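PDB 1YW4: succinylglutamate desuccinylase, which probably hydrolyses N-succinyl-L-glutamate to glutamate and succinate with one zinc ion per subunit, the last step of arginine breakdown by the AST pathway. Local coordinates for residues G97-G101 against N102-N106; S122-A125 against A126-E129. All blocks are in the same frame, centred on the assembly; numbering follows the deposited sequence.

Interaction 1 (G97-G101 against N102-N106); sequences GVRYG and NYDMN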
# COMPACT_ATOMS: atom_id res chain seq x y z
N GLY A 97 -33.05 -20.01 10.62
CA GLY A 97 -31.87 -20.62 10.03
C GLY A 97 -31.45 -19.99 8.71
O GLY A 97 -30.78 -20.62 7.89
N VAL A 98 -31.83 -18.73 8.51
CA VAL A 98 -31.49 -18.04 7.27
C VAL A 98 -30.54 -16.86 7.52
O VAL A 98 -30.45 -16.35 8.62
CB VAL A 98 -32.76 -17.53 6.58
CG1 VAL A 98 -33.68 -18.71 6.25
CG2 VAL A 98 -33.48 -16.53 7.47
N ARG A 99 -29.84 -16.43 6.47
CA ARG A 99 -28.91 -15.31 6.57
C ARG A 99 -29.68 -14.06 6.99
O ARG A 99 -29.24 -13.31 7.87
CB ARG A 99 -28.22 -15.08 5.22
CG ARG A 99 -27.12 -14.04 5.24
CD ARG A 99 -26.52 -13.88 3.85
NE ARG A 99 -25.52 -12.81 3.79
CZ ARG A 99 -24.26 -12.93 4.19
NH1 ARG A 99 -23.83 -14.08 4.68
NH2 ARG A 99 -23.44 -11.91 4.09
N TYR A 100 -30.84 -13.84 6.37
CA TYR A 100 -31.70 -12.71 6.68
C TYR A 100 -33.08 -12.93 6.09
O TYR A 100 -33.25 -13.77 5.20
CB TYR A 100 -31.10 -11.40 6.17
CG TYR A 100 -30.79 -11.36 4.68
CD1 TYR A 100 -31.81 -11.22 3.74
CD2 TYR A 100 -29.48 -11.45 4.23
CE1 TYR A 100 -31.52 -11.17 2.38
CE2 TYR A 100 -29.17 -11.39 2.88
CZ TYR A 100 -30.20 -11.25 1.95
OH TYR A 100 -29.89 -11.17 0.61
N GLY A 101 -34.07 -12.19 6.58
CA GLY A 101 -35.42 -12.34 6.08
C GLY A 101 -35.74 -11.43 4.90
O GLY A 101 -36.20 -11.89 3.86
N ASN A 102 -35.48 -10.14 5.06
CA ASN A 102 -35.78 -9.17 4.02
C ASN A 102 -34.55 -8.45 3.49
O ASN A 102 -34.42 -8.22 2.30
CB ASN A 102 -36.77 -8.14 4.55
CG ASN A 102 -38.06 -8.76 5.00
OD1 ASN A 102 -38.67 -8.33 5.99
ND2 ASN A 102 -38.51 -9.79 4.29
N TYR A 103 -33.64 -8.10 4.41
CA TYR A 103 -32.43 -7.37 4.06
C TYR A 103 -31.27 -7.76 4.99
O TYR A 103 -31.47 -7.99 6.19
CB TYR A 103 -32.72 -5.88 4.19
CG TYR A 103 -31.85 -4.96 3.36
CD1 TYR A 103 -30.59 -4.58 3.80
CD2 TYR A 103 -32.32 -4.44 2.15
CE1 TYR A 103 -29.81 -3.68 3.07
CE2 TYR A 103 -31.55 -3.54 1.41
CZ TYR A 103 -30.30 -3.17 1.88
OH TYR A 103 -29.55 -2.25 1.18
N ASP A 104 -30.07 -7.84 4.42
CA ASP A 104 -28.85 -8.18 5.15
C ASP A 104 -28.65 -7.16 6.28
O ASP A 104 -28.36 -5.99 6.02
CB ASP A 104 -27.65 -8.15 4.20
CG ASP A 104 -26.36 -8.66 4.84
OD1 ASP A 104 -26.15 -8.43 6.05
OD2 ASP A 104 -25.53 -9.26 4.12
N MSE A 105 -28.79 -7.60 7.52
CA MSE A 105 -28.63 -6.70 8.65
C MSE A 105 -27.25 -6.07 8.69
O MSE A 105 -27.11 -4.92 9.11
CB MSE A 105 -28.92 -7.40 9.97
CG MSE A 105 -28.90 -6.47 11.18
SE MSE A 105 -29.63 -7.32 12.76
CE MSE A 105 -31.50 -7.26 12.26
N ASN A 106 -26.22 -6.79 8.26
CA ASN A 106 -24.91 -6.17 8.31
C ASN A 106 -24.69 -5.18 7.19
O ASN A 106 -23.56 -4.84 6.84
CB ASN A 106 -23.78 -7.20 8.36
CG ASN A 106 -22.67 -6.75 9.29
OD1 ASN A 106 -22.91 -5.96 10.20
ND2 ASN A 106 -21.46 -7.26 9.09
O HOH W 1 -28.96 -10.51 8.51

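Interaction 2 (S122-A125 against A126-E129); sequences SVRA and AELE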
# COMPACT_ATOMS: atom_id res chain seq x y z
N SER A 122 -34.43 -3.42 10.12
CA SER A 122 -33.93 -2.05 10.23
C SER A 122 -34.23 -1.53 11.63
O SER A 122 -33.41 -0.84 12.24
CB SER A 122 -34.60 -1.13 9.19
OG SER A 122 -34.35 -1.59 7.88
N VAL A 123 -35.41 -1.84 12.14
CA VAL A 123 -35.78 -1.42 13.48
C VAL A 123 -34.82 -2.10 14.48
O VAL A 123 -34.35 -1.48 15.43
CB VAL A 123 -37.24 -1.81 13.81
CG1 VAL A 123 -37.58 -1.42 15.26
CG2 VAL A 123 -38.19 -1.10 12.84
N ARG A 124 -34.55 -3.38 14.24
CA ARG A 124 -33.66 -4.14 15.10
C ARG A 124 -32.23 -3.59 15.05
O ARG A 124 -31.57 -3.44 16.08
CB ARG A 124 -33.69 -5.61 14.69
CG ARG A 124 -32.70 -6.48 15.44
CD ARG A 124 -32.97 -6.52 16.93
NE ARG A 124 -32.20 -7.62 17.51
CZ ARG A 124 -32.28 -8.02 18.77
NH1 ARG A 124 -33.10 -7.42 19.63
NH2 ARG A 124 -31.55 -9.05 19.17
N ALA A 125 -31.75 -3.28 13.86
CA ALA A 125 -30.42 -2.73 13.71
C ALA A 125 -30.29 -1.42 14.52
O ALA A 125 -29.28 -1.21 15.21
CB ALA A 125 -30.12 -2.46 12.22
N ALA A 126 -31.29 -0.55 14.43
CA ALA A 126 -31.26 0.73 15.16
C ALA A 126 -31.26 0.50 16.67
O ALA A 126 -30.58 1.21 17.41
CB ALA A 126 -32.46 1.61 14.75
N GLU A 127 -32.01 -0.50 17.10
CA GLU A 127 -32.07 -0.83 18.52
C GLU A 127 -30.70 -1.31 19.01
O GLU A 127 -30.23 -0.92 20.08
CB GLU A 127 -33.12 -1.91 18.75
CG GLU A 127 -33.19 -2.44 20.18
CD GLU A 127 -34.28 -3.46 20.36
OE1 GLU A 127 -34.18 -4.57 19.79
OE2 GLU A 127 -35.25 -3.17 21.08
N LEU A 128 -30.04 -2.14 18.21
CA LEU A 128 -28.73 -2.67 18.56
C LEU A 128 -27.67 -1.57 18.60
O LEU A 128 -26.75 -1.61 19.43
CB LEU A 128 -28.32 -3.77 17.57
CG LEU A 128 -29.21 -5.04 17.54
CD1 LEU A 128 -28.68 -5.98 16.46
CD2 LEU A 128 -29.22 -5.74 18.90
N GLU A 129 -27.77 -0.60 17.69
CA GLU A 129 -26.84 0.53 17.66
C GLU A 129 -26.98 1.30 18.96
O GLU A 129 -26.00 1.59 19.65
CB GLU A 129 -27.16 1.48 16.49
CG GLU A 129 -26.97 0.91 15.09
CD GLU A 129 -26.99 1.98 14.00
OE1 GLU A 129 -27.58 3.06 14.24
OE2 GLU A 129 -26.43 1.75 12.91

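Interaction 1 (G97-G101 against N102-N106)
Tyr-100 lies against the backbone of Tyr-103 and Asp-104 as the loop doubles back. Its CB meets Tyr-103 O at 3.4 Å. CG then sits beside the peptide joining Tyr-103 to Asp-104, CD1 lies over Tyr-103 N and C, and Tyr-100 CD2 reaches Asp-104 CA at 3.5 Å. Farther out, Tyr-100 CE2 packs on Asp-104 CB at 3.8 Å, while Tyr-100 CE1 comes no nearer than 4.1 Å, to Asn-102 O. Setting Tyr-100 CG between the backbone N and the carbonyl carbon (chi1 56°) turns the ring over the returning chain, with Asp-104 N above one face, toward the rim. Arg-99 is extended as far as NE, and its guanidinium then turns (chi4 80°). Arg-99 NH2 forms a salt bridge with Asp-104 OD2, and the hydrogen bond within it is weak at 3.4 Å. The carboxylate oxygen lies at the guanidinium edge, although the two planes stand 86° apart. A water bridges Arg-99 O and Met-105 N. Asp-104 OD1 is hydrogen-bonded to NE2 of His-56, a zinc ligand, and more weakly to Asn-106 N. The loop thus contributes Asp-104 to the second shell of the His-Glu-His zinc site, probably orienting His-56, and brings Arg-99 close to the metal.

Interaction 2 (S122-A125 against A126-E129)
Four successive i to i+4 backbone bonds, from Ala-126 N to Ser-122 O through Glu-129 N to Ala-125 O, carry helix 120-137 unbroken across this turn. On its flank Arg-124 meets two side chains of the next turn. Its chain leaves with CG anti to the backbone N and bends at chi2 (62°), which brings the far end back along the helix. Arg-124 NH1 gives a hydrogen bond to Glu-127 OE1 at 3.1 Å, part of a salt bridge; OE1 is approached nearly along its C-O axis, at the guanidinium edge and slightly out of its plane. The carboxylate and guanidinium planes are 71° apart, and of the two oxygens OE1 is the one that meets NH1. Leu-128 takes a face instead: its CD2 stands 3.7 Å above the Arg-124 guanidinium plane, over its centre, and Arg-124 NE is 3.8 Å from Leu-128 CD2. Beyond the helix, Arg-124 NE bonds to Ala-89 O, NH1 also to Pro-34 O, and NH2 weakly to Phe-88 O. Three carbonyls, one of them weakly, and one carboxylate grip the guanidinium beneath a leucine methyl, which should restrict its rotation, and Glu-127 probably offsets part of its charge.

In the fold
Interaction 1 is a surface loop contact, whereas interaction 2 is partly buried on helix 120-137; both fall in the catalytic domain. They meet through selenomethionine Met-105, whose CE packs on Arg-124 CG at 3.5 Å and whose SE lies 4.0 Å from Leu-128 CD1. Without regular secondary structure, residues 97-106 use a ring over a peptide, a water, a salt bridge and bonds from Gly-101 N, Asn-102 N and Tyr-103 N to Glu-121 of the same helix. Residues 122-129 have the helix's own bonds, and their arginine ties it to Pro-34, Ala-89 and, weakly, Phe-88. The salt bridge of interaction 1, with its long bond, lies beside the metal site; that of interaction 2 is shorter and within one helix, where Leu-128 is about 13 Å from the zinc ion.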